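Side-chain contacts in isocitrate dehydrogenase [NAD] subunit 2, mitochondrial (Saccharomyces cerevisiae, PDB 3BLX), which catalyses the NAD+-dependent oxidative decarboxylation of isocitrate to 2-oxoglutarate in the citric acid cycle and also binds the leaders of mitochondrial mRNAs: residues B[148-151]-B[152-155]; B[188-191]-B[192-195]; B[205-208]-B[209-212]; B[229-232]-B[233-236]. All coordinates share one frame; numbering follows the deposited sequence.

How the contacts relate
The four contacts follow one another along the chain, and no two of them touch. Contact 1 is the tip of a hairpin arm, its centre about 26 Å from that of contact 2 and about 43 and 42 Å from those of contacts 3 and 4. Contact 2 probably lies at the active site: the side chain of Lys-189, critical for catalysis by similarity, is about 3 Å from that of Asp-222, which probably binds substrate and magnesium. Helix 195-208 leads from contact 2 to contact 3, the nearest atoms of the two contacts being about 7 Å apart. Strand 215-220 and helix 221-230 then run on to contact 4, where the Tyr-235 side chain is about 10 Å from that of Asp-222.

Contact 1: B[148-151]-B[152-155]; sequences IVCP and GVVQ
A chi1 of -179° in Val-149 sets CG2 beside the backbone N, turned to Gln-155. The glutamine's CG is anti to its own N (chi1 179°) and the chain stays extended beyond it. The two side chains therefore meet at an oblique crossing, with Val-149 CG2 3.4 Å from Gln-155 CB and 3.7 Å from its OE1. That amide oxygen does its polar work with other partners, bonding to His-147 and to Gln-155 of a second copy of this subunit.

Nearer the tip, Cys-150 SG lies 3.8 Å from Val-153 CG2, the valine branch that stands beside its own backbone N. The sulfur is also tied in a disulfide to Cys-150 of that second copy. Residues 150-153 form a type I turn, in which Val-153 N reaches Cys-150 O at 3.0 Å from well above the carbonyl plane. One step further along, Val-149 N meets Val-153 O at 3.0 Å, an almost straight bond that lies nearly along the C=O axis. Ile-148 and Val-154 then face each other as a non-hydrogen-bonded antiparallel pair.

The whole is the closed end of the beta hairpin made by strands 140-148 and 153-161. Residues 153-155 also pair in an antiparallel ladder with a strand of a subunit 1 chain, and this continues the sheet across the interface.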
loop_
_atom_site.group_PDB
_atom_site.type_symbol
_atom_site.label_atom_id
_atom_site.label_comp_id
_atom_site.label_asym_id
_atom_site.label_seq_id
_atom_site.Cartn_x
_atom_site.Cartn_y
_atom_site.Cartn_z
ATOM N N ILE B 148 -3.363 3.040 -21.456
ATOM C CA ILE B 148 -3.996 2.905 -20.152
ATOM C C ILE B 148 -4.978 4.049 -19.962
ATOM O O ILE B 148 -4.603 5.224 -20.015
ATOM C CB ILE B 148 -2.937 2.873 -19.036
ATOM C CG1 ILE B 148 -2.008 1.670 -19.235
ATOM C CG2 ILE B 148 -3.597 2.860 -17.686
ATOM C CD1 ILE B 148 -0.876 1.558 -18.211
ATOM N N VAL B 149 -6.246 3.707 -19.775
ATOM C CA VAL B 149 -7.296 4.715 -19.636
ATOM C C VAL B 149 -7.519 5.171 -18.182
ATOM O O VAL B 149 -7.294 6.328 -17.841
ATOM C CB VAL B 149 -8.630 4.210 -20.172
ATOM C CG1 VAL B 149 -9.644 5.278 -20.020
ATOM C CG2 VAL B 149 -8.511 3.912 -21.599
ATOM N N CYS B 150 -8.011 4.260 -17.354
ATOM C CA CYS B 150 -7.968 4.403 -15.906
ATOM C C CYS B 150 -6.980 3.358 -15.314
ATOM O O CYS B 150 -6.465 2.507 -16.040
ATOM C CB CYS B 150 -9.384 4.356 -15.278
ATOM S SG CYS B 150 -10.858 3.629 -16.258
ATOM N N PRO B 151 -6.678 3.442 -14.010
ATOM C CA PRO B 151 -5.497 2.762 -13.443
ATOM C C PRO B 151 -5.326 1.256 -13.715
ATOM O O PRO B 151 -4.156 0.808 -13.887
ATOM C CB PRO B 151 -5.633 3.036 -11.948
ATOM C CG PRO B 151 -6.298 4.351 -11.906
ATOM C CD PRO B 151 -7.310 4.329 -13.025
ATOM N N GLY B 152 -6.423 0.491 -13.743
ATOM C CA GLY B 152 -6.294 -0.907 -14.141
ATOM C C GLY B 152 -6.935 -1.292 -15.483
ATOM O O GLY B 152 -7.445 -2.382 -15.661
ATOM N N VAL B 153 -6.928 -0.399 -16.451
ATOM C CA VAL B 153 -7.772 -0.607 -17.613
ATOM C C VAL B 153 -7.064 -0.306 -18.914
ATOM O O VAL B 153 -6.742 0.849 -19.199
ATOM C CB VAL B 153 -9.035 0.258 -17.526
ATOM C CG1 VAL B 153 -9.919 -0.015 -18.685
ATOM C CG2 VAL B 153 -9.807 -0.022 -16.260
ATOM N N VAL B 154 -6.790 -1.347 -19.689
ATOM C CA VAL B 154 -6.182 -1.143 -20.986
ATOM C C VAL B 154 -7.292 -1.002 -22.001
ATOM O O VAL B 154 -8.227 -1.772 -22.024
ATOM C CB VAL B 154 -5.201 -2.263 -21.364
ATOM C CG1 VAL B 154 -4.472 -1.896 -22.635
ATOM C CG2 VAL B 154 -4.182 -2.482 -20.232
ATOM N N GLN B 155 -7.216 0.024 -22.815
ATOM C CA GLN B 155 -8.072 0.101 -23.989
ATOM C C GLN B 155 -7.264 -0.113 -25.274
ATOM O O GLN B 155 -6.121 0.365 -25.386
ATOM C CB GLN B 155 -8.742 1.454 -24.004
ATOM C CG GLN B 155 -9.641 1.698 -25.157
ATOM C CD GLN B 155 -10.265 3.107 -25.136
ATOM O OE1 GLN B 155 -9.544 4.105 -25.126
ATOM N NE2 GLN B 155 -11.599 3.185 -25.115
#

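Contact 2: B[188-191]-B[192-195]; sequences HKST and IQRL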
loop_
_atom_site.group_PDB
_atom_site.type_symbol
_atom_site.label_atom_id
_atom_site.label_comp_id
_atom_site.label_asym_id
_atom_site.label_seq_id
_atom_site.Cartn_x
_atom_site.Cartn_y
_atom_site.Cartn_z
ATOM N N HIS B 188 -15.295 -14.311 -41.296
ATOM C CA HIS B 188 -15.539 -13.136 -40.486
ATOM C C HIS B 188 -16.198 -13.566 -39.194
ATOM O O HIS B 188 -16.533 -14.729 -39.038
ATOM C CB HIS B 188 -16.455 -12.187 -41.237
ATOM C CG HIS B 188 -17.799 -12.771 -41.516
ATOM N ND1 HIS B 188 -18.924 -12.414 -40.807
ATOM C CD2 HIS B 188 -18.193 -13.718 -42.401
ATOM C CE1 HIS B 188 -19.959 -13.104 -41.253
ATOM N NE2 HIS B 188 -19.540 -13.907 -42.215
ATOM N N LYS B 189 -16.367 -12.627 -38.263
ATOM C CA LYS B 189 -17.053 -12.870 -36.984
ATOM C C LYS B 189 -18.441 -12.182 -37.019
ATOM O O LYS B 189 -18.693 -11.350 -37.889
ATOM C CB LYS B 189 -16.201 -12.382 -35.803
ATOM C CG LYS B 189 -16.110 -13.346 -34.625
ATOM C CD LYS B 189 -17.469 -13.979 -34.316
ATOM C CE LYS B 189 -17.647 -14.287 -32.828
ATOM N NZ LYS B 189 -16.706 -15.313 -32.300
ATOM N N SER B 190 -19.330 -12.551 -36.091
ATOM C CA SER B 190 -20.752 -12.180 -36.150
ATOM C C SER B 190 -21.014 -10.833 -36.819
ATOM O O SER B 190 -20.828 -9.794 -36.214
ATOM C CB SER B 190 -21.376 -12.187 -34.756
ATOM O OG SER B 190 -22.753 -11.878 -34.833
ATOM N N THR B 191 -21.478 -10.876 -38.063
ATOM C CA THR B 191 -21.614 -9.699 -38.927
ATOM C C THR B 191 -22.489 -8.540 -38.387
ATOM O O THR B 191 -22.264 -7.371 -38.748
ATOM C CB THR B 191 -22.101 -10.119 -40.348
ATOM O OG1 THR B 191 -22.452 -8.963 -41.120
ATOM C CG2 THR B 191 -23.306 -11.065 -40.249
ATOM N N ILE B 192 -23.470 -8.843 -37.531
ATOM C CA ILE B 192 -24.403 -7.808 -37.043
ATOM C C ILE B 192 -23.959 -7.131 -35.729
ATOM O O ILE B 192 -24.361 -6.000 -35.435
ATOM C CB ILE B 192 -25.864 -8.344 -36.907
ATOM C CG1 ILE B 192 -26.882 -7.208 -37.098
ATOM C CG2 ILE B 192 -26.063 -9.103 -35.580
ATOM C CD1 ILE B 192 -26.908 -6.633 -38.497
ATOM N N GLN B 193 -23.123 -7.825 -34.958
ATOM C CA GLN B 193 -22.618 -7.311 -33.681
ATOM C C GLN B 193 -21.210 -6.713 -33.810
ATOM O O GLN B 193 -20.629 -6.230 -32.833
ATOM C CB GLN B 193 -22.656 -8.412 -32.615
ATOM C CG GLN B 193 -24.076 -8.771 -32.153
ATOM C CD GLN B 193 -24.636 -7.813 -31.098
ATOM O OE1 GLN B 193 -24.271 -7.875 -29.916
ATOM N NE2 GLN B 193 -25.542 -6.935 -31.523
ATOM N N ARG B 194 -20.669 -6.779 -35.024
ATOM C CA ARG B 194 -19.471 -6.052 -35.402
ATOM C C ARG B 194 -19.596 -5.544 -36.836
ATOM O O ARG B 194 -19.489 -6.292 -37.787
ATOM C CB ARG B 194 -18.170 -6.859 -35.195
ATOM C CG ARG B 194 -18.299 -8.371 -35.054
ATOM C CD ARG B 194 -18.231 -8.850 -33.601
ATOM N NE ARG B 194 -16.874 -8.954 -33.029
ATOM C CZ ARG B 194 -15.722 -8.663 -33.647
ATOM N NH1 ARG B 194 -14.566 -8.801 -32.992
ATOM N NH2 ARG B 194 -15.706 -8.233 -34.906
ATOM N N LEU B 195 -19.829 -4.250 -36.971
ATOM C CA LEU B 195 -19.844 -3.604 -38.264
ATOM C C LEU B 195 -18.446 -3.428 -38.903
ATOM O O LEU B 195 -18.324 -2.864 -39.974
ATOM C CB LEU B 195 -20.595 -2.267 -38.167
ATOM C CG LEU B 195 -19.892 -1.001 -37.731
ATOM C CD1 LEU B 195 -20.926 -0.061 -37.155
ATOM C CD2 LEU B 195 -18.847 -1.327 -36.710
#
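The Arg-194 guanidinium presents one face to Lys-189, whose CB sits 4.2 Å above its plane and is displaced toward the rim. The approach is made by the base of the lysine side chain, and from there the two chains part: Lys-189 NZ ends 6.4 Å from Arg-194 NE. Bends at chi2 and chi3 fold the arginine back along the chain, and its aliphatic part passes the Ser-190 carbonyl, with CG 3.1 Å from Ser-190 O. The same oxygen accepts the backbone N-H of Gln-193 at 3.3 Å, the donor standing about 51° out of the carbonyl plane, and a weak bond from Arg-194 N. Just before the lysine, His-188 ND1 donates to Lys-189 O at 3.1 Å, with that oxygen tilted out of the imidazole plane.

This loop runs from strand 183-188 to helix 195-208, and Lys-189, by similarity, is critical for catalysis. Among its charged neighbours NZ has Asp-222 and Glu-135 of a subunit 1 chain, each in a long, weak ion pair. For Arg-194, Asp-197 is probably the main counter-charge, through a salt bridge to NH2, with a weaker contribution from the same Glu-135. The lysine thus meets the guanidinium through its apolar CB, while the two like charges stay apart with acidic residues nearby.

Contact 3: B[205-208]-B[209-212]; sequences KELS and KEYP
Leu-207 O accepts the backbone N-H of Glu-210 at 3.1 Å, the donor lying some 60° out of the carbonyl plane. One residue on, Tyr-211 N makes a weak bond of 3.3 Å to Ser-208 O and closes a type I turn over residues 208-211. Glu-210 reaches across to helix 162-178, where its OE1 forms a salt bridge with Arg-170, and its OE2 comes within 4.1 Å of Leu-207 CD2, where the two side chains cross. Glu-206 OE2 and Lys-209 NZ, 4.3 Å apart, carry opposite charges but do not form a salt bridge.

The turn takes the chain out of helix 195-208 and on toward strand 215-220, an edge strand of the large mixed sheet, counted within this chain, so this is a helix-to-strand connection of the alpha/beta fold.

Tyr-211 has CG anti to its carbonyl carbon (chi1 -57°), and this brings the ring edge-on to the carbonyl of Leu-207: CD1 is 3.1 Å from Leu-207 O, which lies in the ring plane. The ring also meets Phe-173 of helix 162-178 with their planes almost parallel, and its OH makes a weak hydrogen bond to Arg-170. With an alanine in place of Tyr-211, Phe-173 would probably lose its ring partner and Arg-170 the weak bond, and a gap would be likely to open between this turn and helix 162-178. Lys-209 has CG between its own N and carbonyl carbon (chi1 58°), and the chain runs back along the preceding turn, with CG 3.2 Å from Glu-206 O and CE 3.8 Å from Lys-205 O.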
loop_
_atom_site.group_PDB
_atom_site.type_symbol
_atom_site.label_atom_id
_atom_site.label_comp_id
_atom_site.label_asym_id
_atom_site.label_seq_id
_atom_site.Cartn_x
_atom_site.Cartn_y
_atom_site.Cartn_z
ATOM N N LYS B 205 -18.765 -8.462 -51.396
ATOM C CA LYS B 205 -19.959 -8.620 -52.221
ATOM C C LYS B 205 -19.965 -7.678 -53.434
ATOM O O LYS B 205 -20.534 -7.991 -54.477
ATOM C CB LYS B 205 -21.214 -8.442 -51.372
ATOM C CG LYS B 205 -21.451 -9.592 -50.409
ATOM C CD LYS B 205 -22.738 -9.395 -49.617
ATOM C CE LYS B 205 -23.045 -10.611 -48.756
ATOM N NZ LYS B 205 -24.365 -10.508 -48.074
ATOM N N GLU B 206 -19.299 -6.538 -53.292
ATOM C CA GLU B 206 -19.215 -5.517 -54.333
ATOM C C GLU B 206 -18.286 -5.977 -55.433
ATOM O O GLU B 206 -18.469 -5.645 -56.602
ATOM C CB GLU B 206 -18.650 -4.223 -53.746
ATOM C CG GLU B 206 -19.188 -2.947 -54.358
ATOM C CD GLU B 206 -20.580 -2.596 -53.847
ATOM O OE1 GLU B 206 -20.788 -2.545 -52.608
ATOM O OE2 GLU B 206 -21.466 -2.364 -54.695
ATOM N N LEU B 207 -17.261 -6.729 -55.040
ATOM C CA LEU B 207 -16.269 -7.232 -55.977
ATOM C C LEU B 207 -16.747 -8.524 -56.598
ATOM O O LEU B 207 -16.228 -8.943 -57.625
ATOM C CB LEU B 207 -14.958 -7.492 -55.257
ATOM C CG LEU B 207 -14.287 -6.281 -54.629
ATOM C CD1 LEU B 207 -12.967 -6.685 -53.993
ATOM C CD2 LEU B 207 -14.087 -5.190 -55.673
ATOM N N SER B 208 -17.734 -9.144 -55.959
ATOM C CA SER B 208 -18.271 -10.429 -56.375
ATOM C C SER B 208 -18.737 -10.391 -57.841
ATOM O O SER B 208 -18.599 -11.381 -58.581
ATOM C CB SER B 208 -19.419 -10.815 -55.433
ATOM O OG SER B 208 -19.868 -12.133 -55.653
ATOM N N LYS B 209 -19.254 -9.230 -58.247
ATOM C CA LYS B 209 -19.856 -9.043 -59.553
ATOM C C LYS B 209 -18.832 -8.829 -60.652
ATOM O O LYS B 209 -19.137 -9.057 -61.814
ATOM C CB LYS B 209 -20.875 -7.897 -59.533
ATOM C CG LYS B 209 -20.325 -6.551 -59.107
ATOM C CD LYS B 209 -21.442 -5.703 -58.507
ATOM C CE LYS B 209 -22.294 -6.521 -57.521
ATOM N NZ LYS B 209 -23.277 -5.679 -56.772
ATOM N N GLU B 210 -17.628 -8.404 -60.286
ATOM C CA GLU B 210 -16.544 -8.281 -61.256
ATOM C C GLU B 210 -15.794 -9.582 -61.458
ATOM O O GLU B 210 -14.820 -9.629 -62.195
ATOM C CB GLU B 210 -15.561 -7.199 -60.863
ATOM C CG GLU B 210 -16.212 -5.896 -60.519
ATOM C CD GLU B 210 -15.196 -4.833 -60.208
ATOM O OE1 GLU B 210 -14.120 -4.855 -60.853
ATOM O OE2 GLU B 210 -15.476 -3.983 -59.329
ATOM N N TYR B 211 -16.248 -10.642 -60.802
ATOM C CA TYR B 211 -15.640 -11.955 -60.978
ATOM C C TYR B 211 -16.722 -13.026 -61.012
ATOM O O TYR B 211 -16.969 -13.715 -60.017
ATOM C CB TYR B 211 -14.627 -12.237 -59.864
ATOM C CG TYR B 211 -13.523 -11.198 -59.746
ATOM C CD1 TYR B 211 -13.708 -10.035 -59.008
ATOM C CD2 TYR B 211 -12.304 -11.371 -60.375
ATOM C CE1 TYR B 211 -12.710 -9.072 -58.906
ATOM C CE2 TYR B 211 -11.295 -10.408 -60.280
ATOM C CZ TYR B 211 -11.508 -9.259 -59.537
ATOM O OH TYR B 211 -10.543 -8.281 -59.409
ATOM N N PRO B 212 -17.395 -13.150 -62.164
ATOM C CA PRO B 212 -18.584 -13.993 -62.327
ATOM C C PRO B 212 -18.206 -15.455 -62.365
ATOM O O PRO B 212 -19.026 -16.288 -62.010
ATOM C CB PRO B 212 -19.149 -13.552 -63.677
ATOM C CG PRO B 212 -18.442 -12.249 -63.997
ATOM C CD PRO B 212 -17.099 -12.378 -63.377
#

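Contact 4: B[229-232]-B[233-236]; sequences VTNP and SAYT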
loop_
_atom_site.group_PDB
_atom_site.type_symbol
_atom_site.label_atom_id
_atom_site.label_comp_id
_atom_site.label_asym_id
_atom_site.label_seq_id
_atom_site.Cartn_x
_atom_site.Cartn_y
_atom_site.Cartn_z
ATOM N N VAL B 229 -11.538 -28.510 -39.352
ATOM C CA VAL B 229 -10.881 -29.503 -38.517
ATOM C C VAL B 229 -11.515 -30.889 -38.615
ATOM O O VAL B 229 -10.809 -31.909 -38.513
ATOM C CB VAL B 229 -10.778 -29.065 -37.050
ATOM C CG1 VAL B 229 -10.325 -30.264 -36.135
ATOM C CG2 VAL B 229 -9.840 -27.843 -36.939
ATOM N N THR B 230 -12.833 -30.940 -38.816
ATOM C CA THR B 230 -13.477 -32.243 -38.950
ATOM C C THR B 230 -13.121 -32.820 -40.315
ATOM O O THR B 230 -12.905 -34.005 -40.442
ATOM C CB THR B 230 -15.034 -32.243 -38.686
ATOM O OG1 THR B 230 -15.644 -31.171 -39.391
ATOM C CG2 THR B 230 -15.365 -32.096 -37.180
ATOM N N ASN B 231 -13.010 -31.964 -41.322
ATOM C CA ASN B 231 -12.761 -32.440 -42.665
ATOM C C ASN B 231 -12.071 -31.439 -43.611
ATOM O O ASN B 231 -12.709 -30.755 -44.416
ATOM C CB ASN B 231 -14.053 -32.940 -43.286
ATOM C CG ASN B 231 -13.872 -33.320 -44.733
ATOM O OD1 ASN B 231 -12.802 -33.796 -45.131
ATOM N ND2 ASN B 231 -14.900 -33.085 -45.539
ATOM N N PRO B 232 -10.744 -31.385 -43.535
ATOM C CA PRO B 232 -9.960 -30.391 -44.261
ATOM C C PRO B 232 -10.203 -30.415 -45.760
ATOM O O PRO B 232 -10.085 -29.374 -46.412
ATOM C CB PRO B 232 -8.524 -30.800 -43.964
ATOM C CG PRO B 232 -8.593 -31.576 -42.673
ATOM C CD PRO B 232 -9.921 -32.243 -42.665
ATOM N N SER B 233 -10.516 -31.583 -46.307
ATOM C CA SER B 233 -10.602 -31.724 -47.764
ATOM C C SER B 233 -11.730 -30.861 -48.358
ATOM O O SER B 233 -11.660 -30.440 -49.525
ATOM C CB SER B 233 -10.739 -33.194 -48.165
ATOM O OG SER B 233 -11.949 -33.761 -47.676
ATOM N N ALA B 234 -12.742 -30.577 -47.535
ATOM C CA ALA B 234 -13.911 -29.812 -47.952
ATOM C C ALA B 234 -13.581 -28.390 -48.404
ATOM O O ALA B 234 -14.450 -27.665 -48.895
ATOM C CB ALA B 234 -14.914 -29.774 -46.826
ATOM N N TYR B 235 -12.325 -27.992 -48.244
ATOM C CA TYR B 235 -11.923 -26.624 -48.549
ATOM C C TYR B 235 -10.859 -26.553 -49.621
ATOM O O TYR B 235 -10.362 -25.474 -49.929
ATOM C CB TYR B 235 -11.438 -25.896 -47.278
ATOM C CG TYR B 235 -12.555 -25.431 -46.367
ATOM C CD1 TYR B 235 -13.054 -26.257 -45.375
ATOM C CD2 TYR B 235 -13.117 -24.165 -46.512
ATOM C CE1 TYR B 235 -14.076 -25.834 -44.554
ATOM C CE2 TYR B 235 -14.135 -23.737 -45.684
ATOM C CZ TYR B 235 -14.604 -24.571 -44.705
ATOM O OH TYR B 235 -15.610 -24.145 -43.876
ATOM N N THR B 236 -10.520 -27.697 -50.204
ATOM C CA THR B 236 -9.476 -27.727 -51.226
ATOM C C THR B 236 -9.930 -27.212 -52.590
ATOM O O THR B 236 -9.150 -27.153 -53.519
ATOM C CB THR B 236 -8.853 -29.112 -51.371
ATOM O OG1 THR B 236 -9.728 -29.915 -52.130
ATOM C CG2 THR B 236 -8.652 -29.758 -49.997
#
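Asn-231 and Ser-233 meet in an Asx turn, though its backbone bond is weak, at the start of a short 3-10 segment, just where the chain leaves helix 221-230. The asparagine has CG anti to its backbone N (chi1 174°), which brings OD1 within bonding distance of Ser-233. Ser-233 holds OG between its own N and carbonyl carbon (chi1 64°), and that rotation puts the hydroxyl on the asparagine's oxygen: Ser-233 OG donates to Asn-231 OD1 at 2.7 Å, tilted only 18° from the carbonyl plane. The same OD1 takes a weak second bond, 3.4 Å long, from Ser-233 N. Two donors of one residue thus fix the rotation of the amide, whose ND2 end packs against the methyl of Ala-234. With an alanine in place of Ser-233 the hydroxyl's bond to OD1 would go, leaving from this residue just the weak backbone one, and the amide of Asn-231 would probably be freer to turn.

The 3-10 pattern shows in the backbone, where Ala-234 N bonds to Asn-231 O and Tyr-235 N to Pro-232 O. The Pro-232 ring packs on Val-129 and on Arg-119 of a subunit 1 chain. The Tyr-235 ring packs beside Val-228 of helix 221-230 and Leu-131 of strand 130-136; its OH is hydrogen-bonded to Glu-219. Thr-236 follows the 3-10 segment: its methyl CG2 lies 3.9 Å from Pro-232 O, four residues back, while OG1 makes a weak bond of 3.3 Å to Ser-233 O.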